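Local structure of capsid protein VP1 (Human polyomavirus 12, 6Y5Z) at residues W87-V92 / V268-R273; S99-N104 / R260-Y265. The protein probably builds the outer shell of the virion, a T=7 icosahedral capsid assembled from pentamers of this protein. All coordinates share one frame; numbering follows the deposited sequence.

Contact 1. Residues W87-V92 / V268-R273; sequences WEAVSV and VQLRKR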
# COMPACT_ATOMS: atom_id res chain seq x y z
N TRP D 87 -36.33 9.97 8.79
CA TRP D 87 -35.43 9.57 7.68
C TRP D 87 -34.17 8.94 8.27
O TRP D 87 -33.53 9.52 9.16
CB TRP D 87 -35.09 10.76 6.79
CG TRP D 87 -36.25 11.21 5.95
CD1 TRP D 87 -36.91 12.40 6.06
CD2 TRP D 87 -36.86 10.49 4.87
NE1 TRP D 87 -37.89 12.48 5.10
CE2 TRP D 87 -37.90 11.32 4.38
CE3 TRP D 87 -36.69 9.23 4.30
CZ2 TRP D 87 -38.72 10.94 3.31
CZ3 TRP D 87 -37.47 8.86 3.22
CH2 TRP D 87 -38.49 9.70 2.75
N GLU D 88 -33.84 7.74 7.80
CA GLU D 88 -32.65 6.98 8.24
C GLU D 88 -31.69 6.92 7.05
O GLU D 88 -32.11 6.45 5.96
CB GLU D 88 -33.11 5.60 8.67
CG GLU D 88 -31.97 4.67 9.01
CD GLU D 88 -32.40 3.23 9.22
OE1 GLU D 88 -33.59 2.92 9.01
OE2 GLU D 88 -31.52 2.42 9.57
N ALA D 89 -30.47 7.41 7.24
CA ALA D 89 -29.44 7.37 6.18
C ALA D 89 -28.88 5.94 6.15
O ALA D 89 -28.32 5.50 7.17
CB ALA D 89 -28.37 8.40 6.44
N VAL D 90 -29.09 5.25 5.03
CA VAL D 90 -28.73 3.81 4.85
C VAL D 90 -27.33 3.70 4.27
O VAL D 90 -26.55 2.84 4.72
CB VAL D 90 -29.77 3.12 3.95
CG1 VAL D 90 -29.37 1.69 3.61
CG2 VAL D 90 -31.14 3.19 4.59
N SER D 91 -26.97 4.58 3.34
CA SER D 91 -25.72 4.45 2.55
C SER D 91 -25.45 5.76 1.85
O SER D 91 -26.37 6.57 1.71
CB SER D 91 -25.83 3.29 1.60
OG SER D 91 -26.81 3.52 0.59
N VAL D 92 -24.22 5.94 1.42
CA VAL D 92 -23.82 7.15 0.67
C VAL D 92 -22.85 6.73 -0.42
O VAL D 92 -22.00 5.85 -0.17
CB VAL D 92 -23.25 8.24 1.60
CG1 VAL D 92 -22.10 7.75 2.46
CG2 VAL D 92 -22.86 9.46 0.80
N VAL D 268 -26.87 10.43 -0.81
CA VAL D 268 -27.30 9.67 0.39
C VAL D 268 -28.64 9.01 0.12
O VAL D 268 -29.59 9.72 -0.31
CB VAL D 268 -27.34 10.55 1.64
CG1 VAL D 268 -27.76 9.77 2.88
CG2 VAL D 268 -26.00 11.23 1.87
N GLN D 269 -28.71 7.71 0.36
CA GLN D 269 -29.97 6.95 0.28
C GLN D 269 -30.62 6.97 1.66
O GLN D 269 -29.95 6.59 2.64
CB GLN D 269 -29.71 5.51 -0.16
CG GLN D 269 -30.97 4.68 -0.20
CD GLN D 269 -30.68 3.30 -0.72
OE1 GLN D 269 -30.55 2.35 0.06
NE2 GLN D 269 -30.49 3.19 -2.03
N LEU D 270 -31.86 7.43 1.74
CA LEU D 270 -32.60 7.45 3.02
C LEU D 270 -33.85 6.61 2.92
O LEU D 270 -34.43 6.47 1.83
CB LEU D 270 -32.93 8.89 3.43
CG LEU D 270 -31.67 9.74 3.58
CD1 LEU D 270 -31.52 10.71 2.45
CD2 LEU D 270 -31.62 10.44 4.91
N ARG D 271 -34.26 6.08 4.06
CA ARG D 271 -35.52 5.31 4.16
C ARG D 271 -36.28 5.77 5.39
O ARG D 271 -35.68 6.25 6.39
CB ARG D 271 -35.22 3.81 4.17
CG ARG D 271 -34.60 3.33 5.46
CD ARG D 271 -34.27 1.85 5.38
NE ARG D 271 -33.47 1.48 6.53
CZ ARG D 271 -32.71 0.39 6.61
NH1 ARG D 271 -32.70 -0.48 5.61
NH2 ARG D 271 -32.01 0.15 7.69
N LYS D 272 -37.59 5.62 5.37
CA LYS D 272 -38.41 5.97 6.54
C LYS D 272 -38.29 4.86 7.58
O LYS D 272 -38.45 3.68 7.23
CB LYS D 272 -39.87 6.17 6.12
CG LYS D 272 -40.08 7.31 5.14
CD LYS D 272 -41.53 7.45 4.75
CE LYS D 272 -41.73 8.45 3.64
NZ LYS D 272 -43.12 8.42 3.14
N ARG D 273 -38.00 5.23 8.81
CA ARG D 273 -37.86 4.34 9.98
C ARG D 273 -38.86 4.79 11.04
O ARG D 273 -38.87 6.01 11.39
CB ARG D 273 -36.44 4.45 10.53
CG ARG D 273 -36.20 3.70 11.82
CD ARG D 273 -36.19 2.19 11.67
NE ARG D 273 -34.89 1.73 11.19
CZ ARG D 273 -34.34 0.55 11.46
NH1 ARG D 273 -34.96 -0.35 12.21
NH2 ARG D 273 -33.14 0.26 10.98
O HOH W 1 -28.20 1.39 -0.04
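E88 and the two arginines R271 and R273 form a salt-bridge network on one face of an antiparallel strand pair with a beta bulge, part of the jelly-roll core of VP1. The E88 side chain shows how the network is built. Its CB packs against CB of R273, and with CG anti to the backbone N (chi1 174°) the extended chain brings the carboxylate alongside R271 and between the two arginines. There the arginines clasp it side-on from opposite faces. OE1 accepts from R271 NE at 2.9 Å and from R273 NE at 2.8 Å, while OE2 takes the NH2 groups of both and is also bonded to G230 N. The two guanidiniums would be expected to favour the charged carboxylate in this buried place. CG2 of V90 lies over one face of the R271 guanidinium, 3.5 Å from NE, a branched apolar cover that leaves the in-plane N-H bonds to E88.

Backbone bonds pair E88 with R271 in both directions. The register then slips by one residue at V90: its N reaches Q269 O at 2.9 Å, and Q269 N in turn bonds to S91 O. A water joins S91 OG and Q269 OE1, while the amide NE2 of Q269 is held by Q21 on strand 9-26.

The opposite face, with A89, V92, V268 and L270, is largely apolar. A89 is small enough to sit between V268 and L270, and V92 meets V268 through their CG2 methyls. Farther along, the W87 indole, its NE1 tied to P73 O, offers a broad surface to the aliphatic part of K272. The lysine chain runs alongside the tryptophan, and its CG forms a CH-pi contact 3.9 Å from the centroid of the six-membered ring.

Contact 2. Residues S99-N104 / R260-Y265; sequences SNTLMN and RGLPRY
L262 reaches across to the short 3-10 turn 99-103 with both of its methyls, and it has more surface covered here than any other residue of the contact. Its CG is anti to the carbonyl carbon (chi1 -73°); the side chain leaves the backbone toward the turn, and CD1 and CD2 do the touching. CD1 comes 3.6 Å from S99 N, and in one of the two conformers of L102, CD1 of that residue comes within 4.2 Å of it. CD2 passes T101 OG1 at a looser 4.2 Å. A branched apolar residue suits this place because its two methyls can reach S99 and T101 at once, and L102 in that conformer, with V96 and M246 packing on it from the sheet.

R260 supplies the polar half. Its chain bends at chi2 (56°) and brings the guanidinium past T101 at about a right angle. The two groups meet through a water rather than directly: it donates to T101 OG1 at 2.8 Å and accepts from R260 NE at 2.9 Å, lying at the guanidinium edge. CD2 of L262 sits over one face of the same group.

T101 suits its position because its hydroxyl has two tasks, bonding back to G98 O as well as to the water. R260 NH1 bonds to G41 O of its own chain and to Q166 O of the second subunit, while N100 bonds to S188 and I184 of that subunit.

The 3-10 turn is closed by backbone bonds such as L102 N to S99 O, at 3.0 Å. Here a loop following one strand of the VP1 jelly roll docks on the sheet beside the interface between subunits of the pentamer.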
# COMPACT_ATOMS: atom_id res chain seq x y z
N SER D 99 -9.40 15.65 -9.18
CA SER D 99 -7.99 15.21 -9.19
C SER D 99 -7.39 15.46 -10.58
O SER D 99 -6.19 15.77 -10.66
CB SER D 99 -7.83 13.77 -8.74
OG SER D 99 -8.46 12.89 -9.62
N ASN D 100 -8.19 15.36 -11.64
CA ASN D 100 -7.72 15.61 -13.03
C ASN D 100 -7.15 17.03 -13.16
O ASN D 100 -6.30 17.26 -14.04
CB ASN D 100 -8.87 15.42 -14.02
CG ASN D 100 -10.13 16.12 -13.58
OD1 ASN D 100 -10.80 15.62 -12.67
ND2 ASN D 100 -10.44 17.25 -14.17
N THR D 101 -7.62 17.97 -12.35
CA THR D 101 -7.14 19.37 -12.50
C THR D 101 -5.66 19.46 -12.14
O THR D 101 -5.00 20.40 -12.63
CB THR D 101 -7.93 20.37 -11.66
OG1 THR D 101 -7.74 20.12 -10.26
CG2 THR D 101 -9.40 20.36 -12.03
N LEU D 102 -5.16 18.54 -11.33
CA LEU D 102 -3.75 18.55 -10.84
C LEU D 102 -2.81 18.10 -11.97
O LEU D 102 -1.59 18.22 -11.80
CB LEU D 102 -3.61 17.67 -9.60
CG LEU D 102 -4.07 18.30 -8.29
CD1 LEU D 102 -5.59 18.30 -8.18
CD2 LEU D 102 -3.45 17.59 -7.09
N MET D 103 -3.36 17.65 -13.10
CA MET D 103 -2.58 17.26 -14.30
C MET D 103 -2.30 18.50 -15.17
O MET D 103 -1.64 18.35 -16.19
CB MET D 103 -3.29 16.18 -15.11
CG MET D 103 -3.67 14.94 -14.31
SD MET D 103 -2.25 13.98 -13.66
CE MET D 103 -1.49 13.46 -15.19
N ASN D 104 -2.72 19.68 -14.73
CA ASN D 104 -2.30 20.96 -15.34
C ASN D 104 -0.91 21.33 -14.82
O ASN D 104 -0.80 21.75 -13.66
CB ASN D 104 -3.32 22.05 -15.03
CG ASN D 104 -2.94 23.41 -15.54
OD1 ASN D 104 -1.79 23.66 -15.92
ND2 ASN D 104 -3.92 24.31 -15.59
N ARG D 260 -4.41 23.70 -1.38
CA ARG D 260 -5.39 23.41 -2.46
C ARG D 260 -6.36 22.35 -1.96
O ARG D 260 -5.87 21.26 -1.53
CB ARG D 260 -4.68 22.98 -3.74
CG ARG D 260 -5.58 22.50 -4.87
CD ARG D 260 -6.62 23.51 -5.28
NE ARG D 260 -7.22 23.25 -6.58
CZ ARG D 260 -8.41 23.68 -6.97
NH1 ARG D 260 -9.20 24.38 -6.16
NH2 ARG D 260 -8.82 23.43 -8.21
N GLY D 261 -7.66 22.62 -2.08
CA GLY D 261 -8.73 21.67 -1.74
C GLY D 261 -9.61 21.38 -2.94
O GLY D 261 -9.55 22.11 -3.94
N LEU D 262 -10.42 20.33 -2.87
CA LEU D 262 -11.33 19.94 -3.97
C LEU D 262 -12.71 19.73 -3.39
O LEU D 262 -12.90 19.39 -2.22
CB LEU D 262 -10.82 18.67 -4.67
CG LEU D 262 -9.58 18.84 -5.55
CD1 LEU D 262 -9.12 17.50 -6.10
CD2 LEU D 262 -9.85 19.82 -6.69
N PRO D 263 -13.75 19.92 -4.23
CA PRO D 263 -15.12 19.71 -3.80
C PRO D 263 -15.43 18.23 -3.61
O PRO D 263 -14.79 17.40 -4.21
CB PRO D 263 -16.00 20.25 -4.93
CG PRO D 263 -15.04 20.77 -5.97
CD PRO D 263 -13.65 20.30 -5.64
N ARG D 264 -16.45 17.96 -2.80
CA ARG D 264 -16.94 16.60 -2.56
C ARG D 264 -18.42 16.52 -2.90
O ARG D 264 -19.22 17.35 -2.43
CB ARG D 264 -16.67 16.20 -1.11
CG ARG D 264 -17.20 14.82 -0.74
CD ARG D 264 -16.80 14.43 0.67
NE ARG D 264 -15.38 14.09 0.86
CZ ARG D 264 -14.86 12.87 0.75
NH1 ARG D 264 -13.57 12.68 0.99
NH2 ARG D 264 -15.61 11.85 0.37
N TYR D 265 -18.77 15.45 -3.61
CA TYR D 265 -20.16 15.05 -3.90
C TYR D 265 -20.63 14.03 -2.86
O TYR D 265 -19.86 13.12 -2.46
CB TYR D 265 -20.21 14.40 -5.27
CG TYR D 265 -21.55 13.87 -5.69
CD1 TYR D 265 -22.58 14.72 -6.06
CD2 TYR D 265 -21.80 12.51 -5.69
CE1 TYR D 265 -23.82 14.22 -6.44
CE2 TYR D 265 -23.01 12.00 -6.12
CZ TYR D 265 -24.03 12.85 -6.46
OH TYR D 265 -25.21 12.27 -6.87
O HOH W 2 -6.14 22.00 -8.96

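In the fold
From the N terminus, the chain first runs through strand 9-26, which will later flank strand 257-276. Strand 83-96 supplies residues 87-92 of contact 1 and leads directly into the loop carrying 99-104 of contact 2. After the remaining strands, 257-276 returns antiparallel, bringing 260-265 to contact 2 before 268-273 reaches contact 1. Contact 2 therefore closes the inner loop and contact 1 the outer, with 155 and 175 residues between their segments; the two nest without crossing. Their centres lie 28 Å apart. Contact 1 pairs neighbouring strands of the sheet, whereas contact 2 packs the loop after strand 83-96 against the early part of strand 257-276, close to the second subunit.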